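Local coordinates for Xaa-Pro dipeptidase (Pyrococcus horikoshii, PDB 1WY2), which hydrolyses Xaa-Pro dipeptides, probably those with a nonpolar residue before the proline, as a homodimeric two-metal peptidase of family M24B, at residues Tyr44-Glu58 / Ile70-Ala84. Sequence-based numbering, arbitrary orientation.
Sequences YILITGESATLYVPE and IPVEKFKKMDEFYKA
F81 from the helix 78-84 wedges its ring between two tyrosines of the adjacent hairpin strands. It turns an edge toward the face of Y55 in an offset edge-to-face contact (planes at 73°, centroids 5.7 Å apart) and meets Y44 obliquely, with Y44 CD1 over one of its faces and Y44 CB 3.6 Å from F81 CE1. A chi1 of 174° sets F81 CG opposite its own N and carries the ring over to the sheet. Y55 also runs alongside E73, its CD2 3.7 Å from E73 CB, while its OH end meets the methyl of A84; replacing Y55 by an alanine would probably leave F81 without its edge-to-face partner and open a gap beside A84 CB and E73 CB. M78 SD makes an oblique Met-aromatic contact with Y44. F75 lays its ring over the peptide after V56, and P57 CA points a CH-pi contact at it. The strands 51-57 and 72-75 pair in parallel: L54 N bonds P71 O almost straight (2.9 Å, 177°), E73 N returns to L54 O, and V56 N continues to E73 O. On the reverse face V72 CG1 packs on V56 CG2. This beta-alpha-beta unit places 72-75 at the margin of the N-terminal domain's mixed sheet; helix 58-67 covers V56 and V72, whereas F101 of helix 99-108 flanks Y44 and M78.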
loop_
_atom_site.group_PDB
_atom_site.type_symbol
_atom_site.label_atom_id
_atom_site.label_comp_id
_atom_site.label_asym_id
_atom_site.label_seq_id
_atom_site.Cartn_x
_atom_site.Cartn_y
_atom_site.Cartn_z
ATOM N N TYR A 44 -13.230 -4.411 -11.703
ATOM C CA TYR A 44 -14.423 -3.634 -11.399
ATOM C C TYR A 44 -15.669 -4.503 -11.432
ATOM O O TYR A 44 -15.945 -5.154 -12.436
ATOM C CB TYR A 44 -14.605 -2.497 -12.409
ATOM C CG TYR A 44 -13.362 -1.674 -12.650
ATOM C CD1 TYR A 44 -12.441 -2.040 -13.630
ATOM C CD2 TYR A 44 -13.097 -0.540 -11.886
ATOM C CE1 TYR A 44 -11.284 -1.294 -13.844
ATOM C CE2 TYR A 44 -11.944 0.211 -12.089
ATOM C CZ TYR A 44 -11.042 -0.171 -13.070
ATOM O OH TYR A 44 -9.899 0.569 -13.278
ATOM N N ILE A 45 -16.416 -4.516 -10.333
ATOM C CA ILE A 45 -17.651 -5.286 -10.282
ATOM C C ILE A 45 -18.816 -4.339 -10.534
ATOM O O ILE A 45 -18.927 -3.295 -9.889
ATOM C CB ILE A 45 -17.874 -5.948 -8.906
ATOM C CG1 ILE A 45 -16.700 -6.865 -8.559
ATOM C CG2 ILE A 45 -19.176 -6.754 -8.927
ATOM C CD1 ILE A 45 -16.824 -7.528 -7.202
ATOM N N LEU A 46 -19.670 -4.689 -11.492
ATOM C CA LEU A 46 -20.840 -3.873 -11.790
ATOM C C LEU A 46 -22.067 -4.684 -11.394
ATOM O O LEU A 46 -22.285 -5.783 -11.905
ATOM C CB LEU A 46 -20.904 -3.528 -13.282
ATOM C CG LEU A 46 -22.062 -2.610 -13.687
ATOM C CD1 LEU A 46 -21.948 -1.280 -12.954
ATOM C CD2 LEU A 46 -22.042 -2.393 -15.192
ATOM N N ILE A 47 -22.858 -4.138 -10.479
ATOM C CA ILE A 47 -24.059 -4.811 -10.001
ATOM C C ILE A 47 -25.321 -4.079 -10.440
ATOM O O ILE A 47 -25.448 -2.867 -10.240
ATOM C CB ILE A 47 -24.057 -4.901 -8.455
ATOM C CG1 ILE A 47 -22.864 -5.738 -7.985
ATOM C CG2 ILE A 47 -25.361 -5.516 -7.962
ATOM C CD1 ILE A 47 -22.606 -5.664 -6.488
ATOM N N THR A 48 -26.240 -4.815 -11.060
ATOM C CA THR A 48 -27.518 -4.250 -11.486
ATOM C C THR A 48 -28.595 -5.045 -10.755
ATOM O O THR A 48 -28.284 -5.983 -10.023
ATOM C CB THR A 48 -27.747 -4.372 -13.012
ATOM O OG1 THR A 48 -27.858 -5.751 -13.379
ATOM C CG2 THR A 48 -26.606 -3.734 -13.772
ATOM N N GLY A 49 -29.856 -4.682 -10.952
ATOM C CA GLY A 49 -30.926 -5.382 -10.262
ATOM C C GLY A 49 -31.038 -6.873 -10.521
ATOM O O GLY A 49 -31.576 -7.609 -9.693
ATOM N N GLU A 50 -30.521 -7.335 -11.655
ATOM C CA GLU A 50 -30.620 -8.750 -11.997
ATOM C C GLU A 50 -29.305 -9.394 -12.418
ATOM O O GLU A 50 -29.300 -10.530 -12.898
ATOM C CB GLU A 50 -31.650 -8.931 -13.119
ATOM C CG GLU A 50 -33.059 -8.481 -12.746
ATOM C CD GLU A 50 -34.035 -8.586 -13.910
ATOM O OE1 GLU A 50 -33.649 -9.123 -14.969
ATOM O OE2 GLU A 50 -35.188 -8.135 -13.764
ATOM N N SER A 51 -28.189 -8.692 -12.233
ATOM C CA SER A 51 -26.903 -9.246 -12.636
ATOM C C SER A 51 -25.714 -8.673 -11.873
ATOM O O SER A 51 -25.788 -7.593 -11.291
ATOM C CB SER A 51 -26.678 -9.007 -14.132
ATOM O OG SER A 51 -26.364 -7.645 -14.392
ATOM N N ALA A 52 -24.615 -9.418 -11.887
ATOM C CA ALA A 52 -23.376 -8.991 -11.244
ATOM C C ALA A 52 -22.253 -9.481 -12.148
ATOM O O ALA A 52 -22.161 -10.675 -12.434
ATOM C CB ALA A 52 -23.253 -9.608 -9.855
ATOM N N THR A 53 -21.409 -8.562 -12.603
ATOM C CA THR A 53 -20.312 -8.913 -13.499
ATOM C C THR A 53 -18.981 -8.321 -13.051
ATOM O O THR A 53 -18.918 -7.177 -12.609
ATOM C CB THR A 53 -20.590 -8.403 -14.930
ATOM O OG1 THR A 53 -21.872 -8.871 -15.367
ATOM C CG2 THR A 53 -19.522 -8.903 -15.895
ATOM N N LEU A 54 -17.921 -9.107 -13.175
ATOM C CA LEU A 54 -16.586 -8.645 -12.812
ATOM C C LEU A 54 -15.819 -8.366 -14.100
ATOM O O LEU A 54 -15.537 -9.282 -14.869
ATOM C CB LEU A 54 -15.850 -9.710 -11.993
ATOM C CG LEU A 54 -14.365 -9.437 -11.723
ATOM C CD1 LEU A 54 -14.207 -8.160 -10.907
ATOM C CD2 LEU A 54 -13.755 -10.620 -10.994
ATOM N N TYR A 55 -15.501 -7.096 -14.336
ATOM C CA TYR A 55 -14.751 -6.703 -15.528
ATOM C C TYR A 55 -13.282 -6.555 -15.172
ATOM O O TYR A 55 -12.943 -5.898 -14.188
ATOM C CB TYR A 55 -15.261 -5.372 -16.083
ATOM C CG TYR A 55 -16.683 -5.402 -16.578
ATOM C CD1 TYR A 55 -17.754 -5.233 -15.699
ATOM C CD2 TYR A 55 -16.964 -5.602 -17.929
ATOM C CE1 TYR A 55 -19.072 -5.262 -16.158
ATOM C CE2 TYR A 55 -18.272 -5.633 -18.397
ATOM C CZ TYR A 55 -19.320 -5.460 -17.508
ATOM O OH TYR A 55 -20.613 -5.468 -17.979
ATOM N N VAL A 56 -12.409 -7.160 -15.970
ATOM C CA VAL A 56 -10.976 -7.078 -15.709
ATOM C C VAL A 56 -10.164 -6.938 -16.990
ATOM O O VAL A 56 -10.636 -7.276 -18.078
ATOM C CB VAL A 56 -10.471 -8.334 -14.964
ATOM C CG1 VAL A 56 -11.171 -8.468 -13.621
ATOM C CG2 VAL A 56 -10.710 -9.570 -15.812
ATOM N N PRO A 57 -8.935 -6.411 -16.876
ATOM C CA PRO A 57 -8.063 -6.241 -18.043
ATOM C C PRO A 57 -7.644 -7.626 -18.533
ATOM O O PRO A 57 -7.732 -8.601 -17.788
ATOM C CB PRO A 57 -6.881 -5.453 -17.479
ATOM C CG PRO A 57 -7.490 -4.677 -16.350
ATOM C CD PRO A 57 -8.379 -5.713 -15.703
ATOM N N GLU A 58 -7.186 -7.713 -19.777
ATOM C CA GLU A 58 -6.763 -8.992 -20.339
ATOM C C GLU A 58 -5.728 -9.710 -19.473
ATOM O O GLU A 58 -5.782 -10.929 -19.312
ATOM C CB GLU A 58 -6.201 -8.789 -21.747
ATOM C CG GLU A 58 -7.210 -8.226 -22.734
ATOM C CD GLU A 58 -6.650 -8.103 -24.138
ATOM O OE1 GLU A 58 -5.683 -7.336 -24.334
ATOM O OE2 GLU A 58 -7.179 -8.776 -25.049
ATOM N N ILE A 70 -18.533 -14.899 -9.643
ATOM C CA ILE A 70 -19.485 -14.182 -10.489
ATOM C C ILE A 70 -18.906 -14.110 -11.903
ATOM O O ILE A 70 -17.692 -14.158 -12.083
ATOM C CB ILE A 70 -19.768 -12.746 -9.973
ATOM C CG1 ILE A 70 -18.496 -11.901 -10.014
ATOM C CG2 ILE A 70 -20.316 -12.804 -8.554
ATOM C CD1 ILE A 70 -18.743 -10.433 -9.708
ATOM N N PRO A 71 -19.770 -14.004 -12.925
ATOM C CA PRO A 71 -19.343 -13.930 -14.327
ATOM C C PRO A 71 -18.239 -12.908 -14.567
ATOM O O PRO A 71 -18.332 -11.768 -14.114
ATOM C CB PRO A 71 -20.631 -13.566 -15.056
ATOM C CG PRO A 71 -21.667 -14.268 -14.242
ATOM C CD PRO A 71 -21.240 -13.959 -12.825
ATOM N N VAL A 72 -17.200 -13.323 -15.288
ATOM C CA VAL A 72 -16.075 -12.444 -15.583
ATOM C C VAL A 72 -16.039 -12.036 -17.051
ATOM O O VAL A 72 -16.171 -12.877 -17.941
ATOM C CB VAL A 72 -14.731 -13.124 -15.240
ATOM C CG1 VAL A 72 -13.580 -12.154 -15.479
ATOM C CG2 VAL A 72 -14.740 -13.603 -13.799
ATOM N N GLU A 73 -15.871 -10.739 -17.287
ATOM C CA GLU A 73 -15.786 -10.180 -18.634
ATOM C C GLU A 73 -14.466 -9.426 -18.746
ATOM O O GLU A 73 -14.106 -8.660 -17.851
ATOM C CB GLU A 73 -16.940 -9.207 -18.892
ATOM C CG GLU A 73 -18.291 -9.864 -19.124
ATOM C CD GLU A 73 -18.354 -10.604 -20.444
ATOM O OE1 GLU A 73 -18.087 -9.974 -21.490
ATOM O OE2 GLU A 73 -18.670 -11.813 -20.439
ATOM N N LYS A 74 -13.740 -9.642 -19.836
ATOM C CA LYS A 74 -12.469 -8.957 -20.020
ATOM C C LYS A 74 -12.600 -7.843 -21.046
ATOM O O LYS A 74 -13.466 -7.890 -21.921
ATOM C CB LYS A 74 -11.377 -9.941 -20.458
ATOM C CG LYS A 74 -11.579 -10.566 -21.833
ATOM C CD LYS A 74 -12.705 -11.586 -21.842
ATOM C CE LYS A 74 -12.786 -12.298 -23.190
ATOM N NZ LYS A 74 -13.818 -13.375 -23.199
ATOM N N PHE A 75 -11.747 -6.835 -20.920
ATOM C CA PHE A 75 -11.744 -5.708 -21.842
ATOM C C PHE A 75 -10.305 -5.347 -22.187
ATOM O O PHE A 75 -9.399 -5.542 -21.378
ATOM C CB PHE A 75 -12.473 -4.505 -21.226
ATOM C CG PHE A 75 -11.851 -3.992 -19.955
ATOM C CD1 PHE A 75 -10.715 -3.186 -19.993
ATOM C CD2 PHE A 75 -12.403 -4.312 -18.718
ATOM C CE1 PHE A 75 -10.139 -2.708 -18.818
ATOM C CE2 PHE A 75 -11.836 -3.839 -17.538
ATOM C CZ PHE A 75 -10.701 -3.034 -17.589
ATOM N N LYS A 76 -10.101 -4.835 -23.396
ATOM C CA LYS A 76 -8.768 -4.455 -23.844
ATOM C C LYS A 76 -8.489 -2.994 -23.522
ATOM O O LYS A 76 -7.370 -2.628 -23.167
ATOM C CB LYS A 76 -8.633 -4.689 -25.350
ATOM C CG LYS A 76 -8.889 -6.125 -25.778
ATOM C CD LYS A 76 -8.749 -6.284 -27.285
ATOM C CE LYS A 76 -9.006 -7.716 -27.721
ATOM N NZ LYS A 76 -8.929 -7.868 -29.201
ATOM N N LYS A 77 -9.517 -2.161 -23.642
ATOM C CA LYS A 77 -9.386 -0.737 -23.364
ATOM C C LYS A 77 -10.535 -0.274 -22.473
ATOM O O LYS A 77 -11.652 -0.784 -22.572
ATOM C CB LYS A 77 -9.377 0.050 -24.677
ATOM C CG LYS A 77 -9.048 1.528 -24.524
ATOM C CD LYS A 77 -8.931 2.214 -25.884
ATOM C CE LYS A 77 -7.772 1.653 -26.700
ATOM N NZ LYS A 77 -6.459 1.849 -26.015
ATOM N N MET A 78 -10.255 0.688 -21.599
ATOM C CA MET A 78 -11.261 1.211 -20.684
ATOM C C MET A 78 -12.541 1.656 -21.377
ATOM O O MET A 78 -13.621 1.589 -20.789
ATOM C CB MET A 78 -10.687 2.374 -19.874
ATOM C CG MET A 78 -9.816 1.942 -18.706
ATOM S SD MET A 78 -10.745 0.963 -17.504
ATOM C CE MET A 78 -11.593 2.249 -16.601
ATOM N N ASP A 79 -12.427 2.115 -22.620
ATOM C CA ASP A 79 -13.601 2.561 -23.361
ATOM C C ASP A 79 -14.640 1.450 -23.424
ATOM O O ASP A 79 -15.843 1.712 -23.458
ATOM C CB ASP A 79 -13.210 2.991 -24.776
ATOM C CG ASP A 79 -12.260 4.175 -24.783
ATOM O OD1 ASP A 79 -12.598 5.215 -24.179
ATOM O OD2 ASP A 79 -11.178 4.064 -25.394
ATOM N N GLU A 80 -14.166 0.207 -23.436
ATOM C CA GLU A 80 -15.046 -0.954 -23.483
ATOM C C GLU A 80 -15.808 -1.054 -22.166
ATOM O O GLU A 80 -16.984 -1.426 -22.138
ATOM C CB GLU A 80 -14.228 -2.226 -23.702
ATOM C CG GLU A 80 -13.438 -2.242 -25.000
ATOM C CD GLU A 80 -12.540 -3.458 -25.114
ATOM O OE1 GLU A 80 -13.056 -4.594 -25.035
ATOM O OE2 GLU A 80 -11.316 -3.277 -25.283
ATOM N N PHE A 81 -15.126 -0.719 -21.076
ATOM C CA PHE A 81 -15.728 -0.758 -19.750
ATOM C C PHE A 81 -16.806 0.314 -19.633
ATOM O O PHE A 81 -17.938 0.032 -19.241
ATOM C CB PHE A 81 -14.661 -0.529 -18.672
ATOM C CG PHE A 81 -15.222 -0.419 -17.281
ATOM C CD1 PHE A 81 -15.823 -1.516 -16.671
ATOM C CD2 PHE A 81 -15.180 0.789 -16.594
ATOM C CE1 PHE A 81 -16.379 -1.410 -15.397
ATOM C CE2 PHE A 81 -15.733 0.906 -15.318
ATOM C CZ PHE A 81 -16.335 -0.195 -14.720
ATOM N N TYR A 82 -16.449 1.546 -19.985
ATOM C CA TYR A 82 -17.387 2.659 -19.911
ATOM C C TYR A 82 -18.622 2.434 -20.771
ATOM O O TYR A 82 -19.710 2.903 -20.438
ATOM C CB TYR A 82 -16.692 3.959 -20.324
ATOM C CG TYR A 82 -15.579 4.364 -19.386
ATOM C CD1 TYR A 82 -15.829 4.570 -18.030
ATOM C CD2 TYR A 82 -14.273 4.524 -19.847
ATOM C CE1 TYR A 82 -14.808 4.925 -17.154
ATOM C CE2 TYR A 82 -13.240 4.879 -18.976
ATOM C CZ TYR A 82 -13.517 5.077 -17.632
ATOM O OH TYR A 82 -12.507 5.422 -16.762
ATOM N N LYS A 83 -18.456 1.717 -21.878
ATOM C CA LYS A 83 -19.578 1.443 -22.764
ATOM C C LYS A 83 -20.602 0.573 -22.041
ATOM O O LYS A 83 -21.808 0.726 -22.230
ATOM C CB LYS A 83 -19.097 0.736 -24.033
ATOM C CG LYS A 83 -20.201 0.502 -25.053
ATOM C CD LYS A 83 -19.647 -0.015 -26.369
ATOM C CE LYS A 83 -20.750 -0.154 -27.408
ATOM N NZ LYS A 83 -20.215 -0.587 -28.727
ATOM N N ALA A 84 -20.111 -0.336 -21.205
ATOM C CA ALA A 84 -20.975 -1.229 -20.445
ATOM C C ALA A 84 -21.791 -0.442 -19.422
ATOM O O ALA A 84 -22.888 -0.851 -19.038
ATOM C CB ALA A 84 -20.135 -2.287 -19.743
#